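Side-chain contacts in fatty acid synthase 1, isoform A (PDB 6FN6), which probably builds long-chain saturated fatty acids from acetyl-CoA and malonyl-CoA using NADPH, this chain being its dehydratase-enoylreductase-ketoreductase modifying region: residues P411-T416 against F426-E431; N393-I398 against T422-V427; K281-A286 against F378-L383; F525-T530 against Q534-D539; V289-I294 against N321-I326. All coordinates share one frame; numbering follows the deposited sequence.

Contact 1 of 5, residues P411-T416 against F426-E431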
# COMPACT_ATOMS: atom_id res chain seq x y z
N PRO A 411 -1.66 65.85 -54.36
CA PRO A 411 -1.55 66.82 -55.46
C PRO A 411 -2.90 67.22 -56.04
O PRO A 411 -3.15 68.41 -56.23
CB PRO A 411 -0.68 66.09 -56.49
CG PRO A 411 -0.73 64.66 -56.11
CD PRO A 411 -0.87 64.64 -54.63
N THR A 412 -3.75 66.24 -56.31
CA THR A 412 -5.07 66.52 -56.89
C THR A 412 -5.95 67.29 -55.92
O THR A 412 -6.60 68.26 -56.31
CB THR A 412 -5.79 65.22 -57.30
OG1 THR A 412 -5.94 64.37 -56.16
CG2 THR A 412 -5.02 64.49 -58.38
N TYR A 413 -5.97 66.86 -54.67
CA TYR A 413 -6.82 67.50 -53.67
C TYR A 413 -6.51 68.99 -53.55
O TYR A 413 -7.39 69.80 -53.29
CB TYR A 413 -6.65 66.82 -52.30
CG TYR A 413 -7.39 67.54 -51.20
CD1 TYR A 413 -8.78 67.60 -51.19
CD2 TYR A 413 -6.70 68.18 -50.17
CE1 TYR A 413 -9.46 68.27 -50.19
CE2 TYR A 413 -7.37 68.84 -49.17
CZ TYR A 413 -8.75 68.89 -49.18
OH TYR A 413 -9.43 69.55 -48.18
N THR A 414 -5.24 69.33 -53.74
CA THR A 414 -4.79 70.72 -53.61
C THR A 414 -5.21 71.58 -54.80
O THR A 414 -5.74 72.68 -54.61
CB THR A 414 -3.26 70.79 -53.45
OG1 THR A 414 -2.86 70.00 -52.33
CG2 THR A 414 -2.80 72.23 -53.24
N LYS A 415 -4.96 71.11 -56.01
CA LYS A 415 -5.15 71.93 -57.20
C LYS A 415 -6.62 72.09 -57.58
O LYS A 415 -7.01 73.11 -58.15
CB LYS A 415 -4.37 71.36 -58.39
CG LYS A 415 -4.75 69.94 -58.79
CD LYS A 415 -3.86 69.44 -59.92
CE LYS A 415 -4.17 68.00 -60.31
NZ LYS A 415 -5.60 67.80 -60.67
N THR A 416 -7.44 71.08 -57.28
CA THR A 416 -8.86 71.14 -57.62
C THR A 416 -9.77 70.62 -56.51
O THR A 416 -10.96 70.95 -56.48
CB THR A 416 -9.15 70.32 -58.89
OG1 THR A 416 -8.60 69.01 -58.76
CG2 THR A 416 -8.54 71.00 -60.11
N PHE A 426 -19.30 72.81 -49.24
CA PHE A 426 -18.72 72.05 -48.14
C PHE A 426 -17.41 72.68 -47.68
O PHE A 426 -16.74 73.36 -48.45
CB PHE A 426 -18.51 70.59 -48.54
CG PHE A 426 -19.71 69.73 -48.33
CD1 PHE A 426 -20.85 69.90 -49.09
CD2 PHE A 426 -19.70 68.74 -47.36
CE1 PHE A 426 -21.96 69.10 -48.89
CE2 PHE A 426 -20.81 67.95 -47.15
CZ PHE A 426 -21.94 68.13 -47.92
N VAL A 427 -17.07 72.45 -46.42
CA VAL A 427 -15.82 72.96 -45.86
C VAL A 427 -15.00 71.79 -45.32
O VAL A 427 -15.55 70.81 -44.82
CB VAL A 427 -16.10 74.00 -44.75
CG1 VAL A 427 -16.75 73.35 -43.54
CG2 VAL A 427 -14.81 74.71 -44.35
N ALA A 428 -13.68 71.89 -45.43
CA ALA A 428 -12.82 70.85 -44.90
C ALA A 428 -12.68 71.02 -43.40
O ALA A 428 -11.97 71.91 -42.93
CB ALA A 428 -11.46 70.87 -45.58
N VAL A 429 -13.37 70.17 -42.65
CA VAL A 429 -13.34 70.23 -41.20
C VAL A 429 -11.97 69.78 -40.71
O VAL A 429 -11.38 70.42 -39.85
CB VAL A 429 -14.47 69.37 -40.59
CG1 VAL A 429 -14.31 69.27 -39.07
CG2 VAL A 429 -15.83 69.96 -40.94
N GLN A 430 -11.48 68.67 -41.26
CA GLN A 430 -10.16 68.18 -40.90
C GLN A 430 -9.38 67.75 -42.14
O GLN A 430 -9.96 67.33 -43.14
CB GLN A 430 -10.26 67.00 -39.93
CG GLN A 430 -10.64 67.40 -38.51
CD GLN A 430 -10.19 66.39 -37.47
OE1 GLN A 430 -9.85 66.76 -36.35
NE2 GLN A 430 -10.18 65.11 -37.84
N GLU A 431 -8.06 67.86 -42.06
CA GLU A 431 -7.17 67.34 -43.09
C GLU A 431 -6.01 66.59 -42.45
O GLU A 431 -5.14 67.20 -41.83
CB GLU A 431 -6.64 68.45 -43.99
CG GLU A 431 -7.67 69.01 -44.96
CD GLU A 431 -7.15 70.21 -45.72
OE1 GLU A 431 -5.96 70.54 -45.59
OE2 GLU A 431 -7.95 70.83 -46.46

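Contact 2 of 5, residues N393-I398 against T422-V427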
# COMPACT_ATOMS: atom_id res chain seq x y z
N ASN A 393 -24.28 62.73 -55.30
CA ASN A 393 -25.18 61.74 -54.71
C ASN A 393 -24.69 61.32 -53.33
O ASN A 393 -25.46 60.81 -52.53
CB ASN A 393 -25.31 60.53 -55.63
CG ASN A 393 -26.04 60.85 -56.92
OD1 ASN A 393 -27.09 61.49 -56.89
ND2 ASN A 393 -25.50 60.41 -58.04
N SER A 394 -23.41 61.54 -53.06
CA SER A 394 -22.87 61.29 -51.74
C SER A 394 -23.40 62.35 -50.78
O SER A 394 -23.69 62.07 -49.62
CB SER A 394 -21.34 61.31 -51.76
OG SER A 394 -20.82 60.33 -52.65
N ILE A 395 -23.53 63.58 -51.28
CA ILE A 395 -24.03 64.69 -50.48
C ILE A 395 -25.52 64.50 -50.20
O ILE A 395 -26.00 64.83 -49.11
CB ILE A 395 -23.77 66.03 -51.19
CG1 ILE A 395 -22.27 66.28 -51.31
CG2 ILE A 395 -24.45 67.18 -50.45
CD1 ILE A 395 -21.90 67.38 -52.29
N ALA A 396 -26.24 63.98 -51.18
CA ALA A 396 -27.67 63.73 -51.04
C ALA A 396 -27.94 62.56 -50.10
O ALA A 396 -29.07 62.36 -49.66
CB ALA A 396 -28.29 63.47 -52.40
N SER A 397 -26.91 61.78 -49.81
CA SER A 397 -27.08 60.56 -49.02
C SER A 397 -26.93 60.80 -47.52
O SER A 397 -27.43 60.01 -46.71
CB SER A 397 -26.07 59.50 -49.46
OG SER A 397 -26.18 59.24 -50.85
N ILE A 398 -26.26 61.88 -47.14
CA ILE A 398 -26.05 62.19 -45.73
C ILE A 398 -27.15 63.11 -45.21
O ILE A 398 -27.77 63.85 -45.98
CB ILE A 398 -24.67 62.83 -45.49
CG1 ILE A 398 -24.50 64.08 -46.36
CG2 ILE A 398 -23.57 61.82 -45.76
CD1 ILE A 398 -23.37 64.98 -45.91
N THR A 422 -15.60 73.46 -51.98
CA THR A 422 -16.10 74.82 -51.84
C THR A 422 -17.25 75.04 -52.82
O THR A 422 -18.26 75.65 -52.48
CB THR A 422 -14.99 75.87 -52.09
OG1 THR A 422 -13.90 75.64 -51.19
CG2 THR A 422 -15.52 77.28 -51.88
N LYS A 423 -17.07 74.55 -54.04
CA LYS A 423 -18.08 74.70 -55.08
C LYS A 423 -19.42 74.12 -54.66
O LYS A 423 -20.47 74.67 -55.00
CB LYS A 423 -17.60 74.01 -56.37
CG LYS A 423 -18.64 73.95 -57.48
CD LYS A 423 -18.11 73.18 -58.68
CE LYS A 423 -19.17 73.01 -59.76
NZ LYS A 423 -18.70 72.11 -60.84
N PHE A 424 -19.39 73.01 -53.93
CA PHE A 424 -20.62 72.35 -53.50
C PHE A 424 -21.02 72.73 -52.08
O PHE A 424 -21.87 72.08 -51.48
CB PHE A 424 -20.47 70.83 -53.63
CG PHE A 424 -20.63 70.34 -55.04
CD1 PHE A 424 -21.87 69.91 -55.50
CD2 PHE A 424 -19.56 70.32 -55.92
CE1 PHE A 424 -22.03 69.46 -56.80
CE2 PHE A 424 -19.71 69.87 -57.22
CZ PHE A 424 -20.95 69.44 -57.66
N GLY A 425 -20.41 73.79 -51.56
CA GLY A 425 -20.83 74.35 -50.29
C GLY A 425 -20.32 73.64 -49.06
O GLY A 425 -20.85 73.82 -47.96
N PHE A 426 -19.30 72.81 -49.24
CA PHE A 426 -18.72 72.05 -48.14
C PHE A 426 -17.41 72.68 -47.68
O PHE A 426 -16.74 73.36 -48.45
CB PHE A 426 -18.51 70.59 -48.54
CG PHE A 426 -19.71 69.73 -48.33
CD1 PHE A 426 -20.85 69.90 -49.09
CD2 PHE A 426 -19.70 68.74 -47.36
CE1 PHE A 426 -21.96 69.10 -48.89
CE2 PHE A 426 -20.81 67.95 -47.15
CZ PHE A 426 -21.94 68.13 -47.92
N VAL A 427 -17.07 72.45 -46.42
CA VAL A 427 -15.82 72.96 -45.86
C VAL A 427 -15.00 71.79 -45.32
O VAL A 427 -15.55 70.81 -44.82
CB VAL A 427 -16.10 74.00 -44.75
CG1 VAL A 427 -16.75 73.35 -43.54
CG2 VAL A 427 -14.81 74.71 -44.35

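Contact 3 of 5, residues K281-A286 against F378-L383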
# COMPACT_ATOMS: atom_id res chain seq x y z
N LYS A 281 -0.62 51.77 -39.96
CA LYS A 281 -1.18 52.15 -38.66
C LYS A 281 -1.60 53.61 -38.66
O LYS A 281 -2.58 53.98 -38.01
CB LYS A 281 -0.18 51.89 -37.54
CG LYS A 281 -0.25 50.49 -36.96
CD LYS A 281 0.51 50.39 -35.64
CE LYS A 281 -0.23 51.07 -34.50
NZ LYS A 281 -1.51 50.37 -34.15
N ALA A 282 -0.86 54.44 -39.39
CA ALA A 282 -1.16 55.87 -39.45
C ALA A 282 -2.53 56.08 -40.07
O ALA A 282 -3.33 56.88 -39.59
CB ALA A 282 -0.09 56.60 -40.24
N ARG A 283 -2.80 55.34 -41.15
CA ARG A 283 -4.09 55.42 -41.83
C ARG A 283 -5.23 54.99 -40.92
O ARG A 283 -6.27 55.65 -40.86
CB ARG A 283 -4.07 54.55 -43.09
CG ARG A 283 -5.28 54.72 -43.99
CD ARG A 283 -5.00 54.17 -45.38
NE ARG A 283 -6.21 54.12 -46.21
CZ ARG A 283 -7.08 53.12 -46.19
NH1 ARG A 283 -6.89 52.08 -45.37
NH2 ARG A 283 -8.15 53.15 -46.97
N LEU A 284 -5.05 53.88 -40.22
CA LEU A 284 -6.07 53.39 -39.30
C LEU A 284 -6.39 54.43 -38.23
O LEU A 284 -7.55 54.64 -37.88
CB LEU A 284 -5.62 52.08 -38.65
CG LEU A 284 -5.57 50.85 -39.56
CD1 LEU A 284 -5.12 49.63 -38.77
CD2 LEU A 284 -6.91 50.58 -40.24
N HIS A 285 -5.35 55.09 -37.71
CA HIS A 285 -5.54 56.16 -36.74
C HIS A 285 -6.32 57.33 -37.34
O HIS A 285 -7.19 57.91 -36.69
CB HIS A 285 -4.18 56.64 -36.21
CG HIS A 285 -3.57 55.74 -35.19
ND1 HIS A 285 -4.31 54.82 -34.46
CD2 HIS A 285 -2.29 55.60 -34.77
CE1 HIS A 285 -3.51 54.17 -33.65
NE2 HIS A 285 -2.28 54.62 -33.81
N ALA A 286 -5.99 57.68 -38.57
CA ALA A 286 -6.70 58.76 -39.26
C ALA A 286 -8.19 58.45 -39.30
O ALA A 286 -9.02 59.33 -39.04
CB ALA A 286 -6.14 58.94 -40.67
N PHE A 378 -17.91 57.26 -46.71
CA PHE A 378 -16.49 57.11 -46.99
C PHE A 378 -16.27 56.84 -48.47
O PHE A 378 -17.03 56.10 -49.10
CB PHE A 378 -15.88 55.99 -46.15
CG PHE A 378 -14.42 55.76 -46.43
CD1 PHE A 378 -13.45 56.54 -45.82
CD2 PHE A 378 -14.02 54.77 -47.31
CE1 PHE A 378 -12.11 56.34 -46.08
CE2 PHE A 378 -12.68 54.56 -47.57
CZ PHE A 378 -11.72 55.35 -46.96
N GLY A 379 -15.23 57.44 -49.03
CA GLY A 379 -14.89 57.26 -50.43
C GLY A 379 -13.44 57.58 -50.72
O GLY A 379 -12.81 58.34 -49.99
N ILE A 380 -12.91 56.99 -51.78
CA ILE A 380 -11.53 57.24 -52.19
C ILE A 380 -11.53 57.84 -53.58
O ILE A 380 -12.17 57.33 -54.49
CB ILE A 380 -10.68 55.94 -52.14
CG1 ILE A 380 -10.76 55.31 -50.74
CG2 ILE A 380 -9.23 56.24 -52.54
CD1 ILE A 380 -9.91 54.07 -50.56
N ASP A 381 -10.80 58.94 -53.73
CA ASP A 381 -10.66 59.60 -55.03
C ASP A 381 -12.00 60.08 -55.56
O ASP A 381 -12.29 59.96 -56.75
CB ASP A 381 -9.99 58.66 -56.03
CG ASP A 381 -8.63 58.19 -55.57
OD1 ASP A 381 -7.98 58.92 -54.80
OD2 ASP A 381 -8.21 57.08 -55.97
N VAL A 382 -12.82 60.64 -54.68
CA VAL A 382 -14.14 61.15 -55.06
C VAL A 382 -13.98 62.50 -55.74
O VAL A 382 -14.70 62.82 -56.69
CB VAL A 382 -15.07 61.24 -53.84
CG1 VAL A 382 -16.42 61.84 -54.23
CG2 VAL A 382 -15.26 59.87 -53.21
N LEU A 383 -13.04 63.30 -55.24
CA LEU A 383 -12.77 64.62 -55.81
C LEU A 383 -11.85 64.51 -57.02
O LEU A 383 -11.66 65.47 -57.76
CB LEU A 383 -12.16 65.54 -54.76
CG LEU A 383 -12.94 65.67 -53.45
CD1 LEU A 383 -12.19 66.54 -52.46
CD2 LEU A 383 -14.34 66.23 -53.70

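Contact 4 of 5, residues F525-T530 against Q534-D539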
# COMPACT_ATOMS: atom_id res chain seq x y z
N PHE A 525 -13.11 86.03 -27.56
CA PHE A 525 -14.05 85.23 -28.32
C PHE A 525 -14.96 86.18 -29.09
O PHE A 525 -15.43 87.18 -28.55
CB PHE A 525 -14.87 84.31 -27.41
CG PHE A 525 -16.01 83.64 -28.12
CD1 PHE A 525 -15.79 82.47 -28.84
CD2 PHE A 525 -17.28 84.16 -28.08
CE1 PHE A 525 -16.83 81.85 -29.50
CE2 PHE A 525 -18.33 83.54 -28.74
CZ PHE A 525 -18.10 82.38 -29.45
N SER A 526 -15.21 85.85 -30.35
CA SER A 526 -16.08 86.66 -31.18
C SER A 526 -16.38 85.91 -32.47
O SER A 526 -15.49 85.37 -33.11
CB SER A 526 -15.44 88.01 -31.48
OG SER A 526 -16.29 88.82 -32.28
N LEU A 527 -17.66 85.88 -32.84
CA LEU A 527 -18.09 85.23 -34.07
C LEU A 527 -17.49 85.92 -35.29
O LEU A 527 -17.28 85.30 -36.33
CB LEU A 527 -19.61 85.22 -34.16
CG LEU A 527 -20.37 84.64 -32.96
CD1 LEU A 527 -21.88 84.80 -33.16
CD2 LEU A 527 -20.01 83.18 -32.71
N THR A 528 -17.24 87.22 -35.16
CA THR A 528 -16.76 88.04 -36.27
C THR A 528 -15.26 87.91 -36.53
O THR A 528 -14.81 88.06 -37.67
CB THR A 528 -17.07 89.53 -36.03
OG1 THR A 528 -16.32 90.01 -34.90
CG2 THR A 528 -18.55 89.73 -35.75
N SER A 529 -14.49 87.64 -35.49
CA SER A 529 -13.03 87.57 -35.60
C SER A 529 -12.61 86.54 -36.66
O SER A 529 -13.16 85.44 -36.72
CB SER A 529 -12.41 87.22 -34.25
OG SER A 529 -11.01 87.03 -34.37
N THR A 530 -11.63 86.91 -37.48
CA THR A 530 -11.16 86.06 -38.57
C THR A 530 -10.61 84.73 -38.05
O THR A 530 -10.71 83.70 -38.71
CB THR A 530 -10.05 86.77 -39.39
OG1 THR A 530 -9.57 85.88 -40.41
CG2 THR A 530 -8.89 87.19 -38.50
N GLN A 534 -13.98 81.16 -39.24
CA GLN A 534 -13.88 79.99 -40.11
C GLN A 534 -13.98 78.70 -39.31
O GLN A 534 -14.54 77.71 -39.77
CB GLN A 534 -12.56 80.01 -40.90
CG GLN A 534 -12.53 78.98 -42.02
CD GLN A 534 -11.13 78.45 -42.31
OE1 GLN A 534 -10.17 79.21 -42.42
NE2 GLN A 534 -11.01 77.13 -42.43
N GLN A 535 -13.44 78.72 -38.09
CA GLN A 535 -13.45 77.54 -37.24
C GLN A 535 -14.84 77.23 -36.73
O GLN A 535 -15.31 76.10 -36.82
CB GLN A 535 -12.49 77.72 -36.06
CG GLN A 535 -12.40 76.49 -35.18
CD GLN A 535 -11.84 75.29 -35.92
OE1 GLN A 535 -11.24 75.43 -36.98
NE2 GLN A 535 -12.04 74.11 -35.36
N LEU A 536 -15.50 78.25 -36.18
CA LEU A 536 -16.80 78.05 -35.56
C LEU A 536 -17.87 77.82 -36.61
O LEU A 536 -18.98 77.40 -36.30
CB LEU A 536 -17.15 79.24 -34.67
CG LEU A 536 -16.17 79.53 -33.54
CD1 LEU A 536 -16.60 80.76 -32.75
CD2 LEU A 536 -16.01 78.34 -32.61
N GLU A 537 -17.53 78.09 -37.87
CA GLU A 537 -18.43 77.83 -38.99
C GLU A 537 -18.52 76.33 -39.28
O GLU A 537 -19.33 75.90 -40.09
CB GLU A 537 -17.96 78.57 -40.24
CG GLU A 537 -18.43 80.02 -40.30
CD GLU A 537 -17.87 80.75 -41.50
OE1 GLU A 537 -18.01 81.99 -41.57
OE2 GLU A 537 -17.29 80.09 -42.39
N LYS A 538 -17.68 75.55 -38.61
CA LYS A 538 -17.71 74.09 -38.73
C LYS A 538 -18.76 73.49 -37.80
O LYS A 538 -19.26 72.39 -38.04
CB LYS A 538 -16.34 73.51 -38.40
CG LYS A 538 -15.21 74.10 -39.21
CD LYS A 538 -13.92 73.35 -38.99
CE LYS A 538 -12.78 73.94 -39.79
NZ LYS A 538 -11.47 73.38 -39.34
N ASP A 539 -19.10 74.23 -36.75
CA ASP A 539 -20.14 73.83 -35.81
C ASP A 539 -19.74 72.56 -35.06
O ASP A 539 -20.57 71.68 -34.81
CB ASP A 539 -21.47 73.64 -36.54
CG ASP A 539 -22.66 73.72 -35.61
OD1 ASP A 539 -22.59 74.48 -34.62
OD2 ASP A 539 -23.67 73.03 -35.86

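Contact 5 of 5, residues V289-I294 against N321-I326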
# COMPACT_ATOMS: atom_id res chain seq x y z
N VAL A 289 -9.67 58.75 -35.78
CA VAL A 289 -9.89 60.14 -35.40
C VAL A 289 -11.15 60.66 -36.08
O VAL A 289 -11.94 61.38 -35.48
CB VAL A 289 -8.67 61.02 -35.76
CG1 VAL A 289 -9.00 62.49 -35.57
CG2 VAL A 289 -7.47 60.63 -34.92
N ALA A 290 -11.33 60.29 -37.35
CA ALA A 290 -12.45 60.79 -38.13
C ALA A 290 -13.78 60.38 -37.52
O ALA A 290 -14.67 61.21 -37.32
CB ALA A 290 -12.36 60.29 -39.56
N ILE A 291 -13.92 59.09 -37.21
CA ILE A 291 -15.15 58.57 -36.65
C ILE A 291 -15.40 59.20 -35.28
O ILE A 291 -16.54 59.48 -34.91
CB ILE A 291 -15.12 57.03 -36.56
CG1 ILE A 291 -15.08 56.41 -37.96
CG2 ILE A 291 -16.31 56.50 -35.77
CD1 ILE A 291 -16.32 56.66 -38.80
N GLN A 292 -14.32 59.42 -34.53
CA GLN A 292 -14.43 60.05 -33.22
C GLN A 292 -15.07 61.43 -33.32
O GLN A 292 -15.94 61.77 -32.52
CB GLN A 292 -13.06 60.15 -32.56
CG GLN A 292 -12.64 58.89 -31.85
CD GLN A 292 -11.28 59.02 -31.19
OE1 GLN A 292 -11.00 60.02 -30.53
NE2 GLN A 292 -10.43 58.01 -31.38
N VAL A 293 -14.62 62.22 -34.29
CA VAL A 293 -15.15 63.56 -34.49
C VAL A 293 -16.63 63.49 -34.85
O VAL A 293 -17.43 64.31 -34.40
CB VAL A 293 -14.35 64.32 -35.56
CG1 VAL A 293 -15.00 65.67 -35.88
CG2 VAL A 293 -12.91 64.51 -35.10
N ILE A 294 -16.99 62.51 -35.68
CA ILE A 294 -18.37 62.34 -36.11
C ILE A 294 -19.25 61.98 -34.93
O ILE A 294 -20.32 62.56 -34.74
CB ILE A 294 -18.47 61.28 -37.23
CG1 ILE A 294 -17.68 61.72 -38.46
CG2 ILE A 294 -19.93 61.03 -37.61
CD1 ILE A 294 -17.45 60.63 -39.47
N ASN A 321 -15.30 47.21 -42.27
CA ASN A 321 -15.21 46.45 -41.03
C ASN A 321 -14.58 47.28 -39.93
O ASN A 321 -15.07 47.32 -38.80
CB ASN A 321 -14.42 45.16 -41.24
CG ASN A 321 -15.22 44.08 -41.94
OD1 ASN A 321 -16.43 44.21 -42.12
ND2 ASN A 321 -14.54 43.01 -42.34
N ARG A 322 -13.47 47.94 -40.25
CA ARG A 322 -12.75 48.76 -39.29
C ARG A 322 -13.63 49.89 -38.77
O ARG A 322 -13.62 50.20 -37.58
CB ARG A 322 -11.47 49.33 -39.90
CG ARG A 322 -10.62 50.14 -38.94
CD ARG A 322 -10.06 49.30 -37.80
NE ARG A 322 -9.17 48.25 -38.27
CZ ARG A 322 -8.67 47.29 -37.50
NH1 ARG A 322 -8.98 47.23 -36.21
NH2 ARG A 322 -7.87 46.37 -38.02
N LEU A 323 -14.39 50.52 -39.67
CA LEU A 323 -15.27 51.61 -39.28
C LEU A 323 -16.33 51.13 -38.30
O LEU A 323 -16.51 51.72 -37.24
CB LEU A 323 -15.93 52.24 -40.50
CG LEU A 323 -15.00 52.81 -41.57
CD1 LEU A 323 -15.81 53.45 -42.69
CD2 LEU A 323 -14.02 53.82 -40.98
N LEU A 324 -17.02 50.05 -38.65
CA LEU A 324 -18.05 49.50 -37.78
C LEU A 324 -17.44 49.08 -36.45
O LEU A 324 -18.08 49.16 -35.40
CB LEU A 324 -18.74 48.32 -38.45
CG LEU A 324 -19.84 47.63 -37.63
CD1 LEU A 324 -20.94 48.62 -37.24
CD2 LEU A 324 -20.43 46.46 -38.40
N GLN A 325 -16.19 48.63 -36.50
CA GLN A 325 -15.49 48.19 -35.29
C GLN A 325 -15.21 49.37 -34.36
O GLN A 325 -15.31 49.25 -33.14
CB GLN A 325 -14.19 47.48 -35.67
CG GLN A 325 -13.60 46.65 -34.54
CD GLN A 325 -12.35 45.90 -34.96
OE1 GLN A 325 -12.25 45.42 -36.09
NE2 GLN A 325 -11.39 45.81 -34.05
N ILE A 326 -14.87 50.52 -34.95
CA ILE A 326 -14.62 51.73 -34.17
C ILE A 326 -15.93 52.20 -33.54
O ILE A 326 -15.96 52.58 -32.37
CB ILE A 326 -14.00 52.83 -35.05
CG1 ILE A 326 -12.65 52.38 -35.61
CG2 ILE A 326 -13.80 54.10 -34.24
CD1 ILE A 326 -12.19 53.18 -36.81

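Contact 1 of 5, residues P411-T416 against F426-E431
Tyr-413 on helix 410-423 and Glu-431 on strand 426-433 face each other with their CA atoms 10.6 Å apart, a separation that long side chains must bridge. With CG anti to the backbone N (chi1 173°), the tyrosine ring reaches out from the helix toward the strand. Its hydroxyl OH donates to Glu-431 OE2 across 2.6 Å. That oxygen lies at the edge of the ring, in its plane, whereas the hydroxyl meets the carboxylate from above, 41° out of the carboxylate plane. Ring and carboxylate planes stand 86° apart. The CB methyl of Ala-428 packs 3.6 Å from Tyr-413 OH. The other carboxylate oxygen, OE1, is engaged by a salt bridge to Arg-418, later in helix 410-423, so the buried acid probably stays ionised. A phenylalanine at Tyr-413 would lack the hydroxyl and would probably leave OE2 without this donor and the carboxylate held mainly by Arg-418. Val-429 and Gln-430, both facing Leu-442, form a classic beta bulge in the same strand. Helix 410-423 links strand 402-409 to strand 426-433, as in the closing crossover and C-terminal hairpin of the class I methyltransferase fold.

Contact 2 of 5, residues N393-I398 against T422-V427
Ile-395, on helix 389-395, reaches two phenylalanines that flank Gly-425. From its CB the side chain forks toward Phe-426. The CG2 branch, set anti to the backbone N, makes the nearest approach, 3.5 Å to Phe-426 CE1. On the other branch, CG1 lies 3.7 Å from the same Phe-426 CE1, and the tip CD1 remains beside it at 3.8 Å. CD1 also extends to the second aromatic residue, sitting 4.0 Å from Phe-424 CB and 4.1 Å from Phe-424 CD1, where the two side chains run at about a right angle. All three carbons beyond CB thus touch the Phe-426 ring, and CD1 alone also reaches Phe-424. An alanine here would keep none of these branches and would probably open a gap between helix 389-395 and the Phe-426 ring. Ile-398 approaches that ring separately: its CD1 meets the edge, near the ring plane, 4.0 Å from Phe-426 CZ. Phe-424 O lies at the edge of the Phe-426 ring as well, in its plane, and Ala-443 and Lys-445 of strand 438-445 also touch Phe-426. What brings the two phenylalanines to one neighbour is the chain reversal between them: Gly-425, with positive phi, is the C-prime residue of a Schellman motif, in which Phe-426 N bonds to Leu-421 O and Gly-425 N to Thr-422 O, ending helix 410-423 and leading into strand 426-433.

Contact 3 of 5, residues K281-A286 against F378-L383
Between 281-286 and 378-383 the nearest CA atoms, those of Arg-283 and Ile-380, are still 12.9 Å apart. The setting is a mixed sheet whose strand order matches the class I methyltransferase fold, consistent with the pseudo-methyltransferase domain of animal fatty acid synthases; helix 279-296 precedes its first parallel strand, 303-309. Across so wide a gap the contact is slight and depends on one extended arginine. Its first torsion (-171°) turns CG away from the backbone N and the chain stays straight to NE, which carries the guanidinium to Phe-378 and Ile-380. Polar needs are met outside the pair: NE forms a salt bridge with Glu-407 OE1 of the adjacent strand 402-409, and this bond probably fixes where the head group lies. NH2, which also has a hydrogen bond outside the two segments, lies beside two apolar side chains. It comes within 4.2 Å of Phe-378 CZ, the guanidinium and ring planes being 78° apart, so the cation does not stack flat on the ring. Ile-380 meets the guanidinium at its edge, near the guanidinium plane, and crosses the arginine at about a right angle, with CD1 4.1 Å from Arg-283 NH2.

Contact 4 of 5, residues F525-T530 against Q534-D539
Leu-536 points one methyl into the loop 525-530, where Phe-525 and Leu-527 receive it. Its CD1 lies 3.4 Å from Phe-525 CE1 and 4.0 Å from Phe-525 CZ, the two side chains crossing at a slant, while Leu-527 CD2 approaches the same Leu-536 CD1 at 4.2 Å, roughly at right angles. A first torsion of 171° swings the Phe-525 ring away from its own backbone N and brings it there. In the next shell, Tyr-485 meets the Phe-525 ring with planes about 45° apart, and Leu-449 touches both leucines. The loop bend is tied by its own hydroxyls: Ser-526 OG and Thr-528 OG1 share a hydrogen bond of 2.9 Å. Ser-529 is the N-cap of the following helix, with a weak bond from Leu-531 N to its OG. At the other end a type I turn runs from Leu-536 to Asp-539, and Asp-539 OD1 is held by salt bridges to Arg-452 and Arg-513. Lys-538 NZ donates to Gln-535 OE1 at 3.1 Å and also bonds to Val-429 O. Within the pseudo-ketoreductase domain, helix 530-536 joins parallel strands 512-517 and 542-546, and Phe-525 rests on Val-456, Val-487 and Val-515 from three neighbouring strands.

Contact 5 of 5, residues V289-I294 against N321-I326
Gln-292, the residue after the Ile-291 that meets helix 320-329, has its amide nitrogen NE2 gripped by two acceptors, Asp-288 OD1 one helical turn back and the backbone O of His-555; its OE1 accepts from Arg-554 NE. With both ends of the amide engaged, its rotation is probably fixed, and helix 279-296 is tied to strand 549-557. Ile-291 points instead toward the second helix and divides its two branches between two partners. With CG1 beside the backbone N (chi1 -66°), CG2 points away from that N and touches Ile-326 CG2 at 3.8 Å, and the same Ile-326 methyl stands 4.0 Å from Ile-291 CB. CG1 goes to Leu-323 CD2, 4.1 Å away, the side chains meeting at about a right angle. Helix 279-296 precedes strand 303-309, and helix 320-329 connects that strand to 334-341, as in the class I methyltransferase fold, so the contact joins two helices of one alpha/beta unit. The nearest backbones are those of Ile-291 and Ile-326, with CA atoms 7.3 Å apart. Beneath the pair lies the sheet: Ile-291 and Leu-323 both rest on Phe-376 of strand 374-380, and Ile-291 touches Ile-405 of the next strand, 402-409.

How the contacts relate
Four of the five contacts belong to one mixed sheet and its helices; contact 4 lies in the neighbouring pseudo-ketoreductase domain. Along the chain, contact 5 is nested inside the loop closed by contact 3, and contacts 2 and 1 follow, their second segments overlapping at Phe-426 and Val-427, before contact 4. Contacts 3 and 5, with centres 11 Å apart, share helix 279-296; contacts 1 and 2, with centres 13 Å apart, share helix 410-423 and strand 426-433. Leu-383 packs on Tyr-413 to connect contacts 3 and 1. The centre of contact 4 is 20 to 27 Å from the other centres, but the bond made by Lys-538 ties it to contact 1 across the two domains.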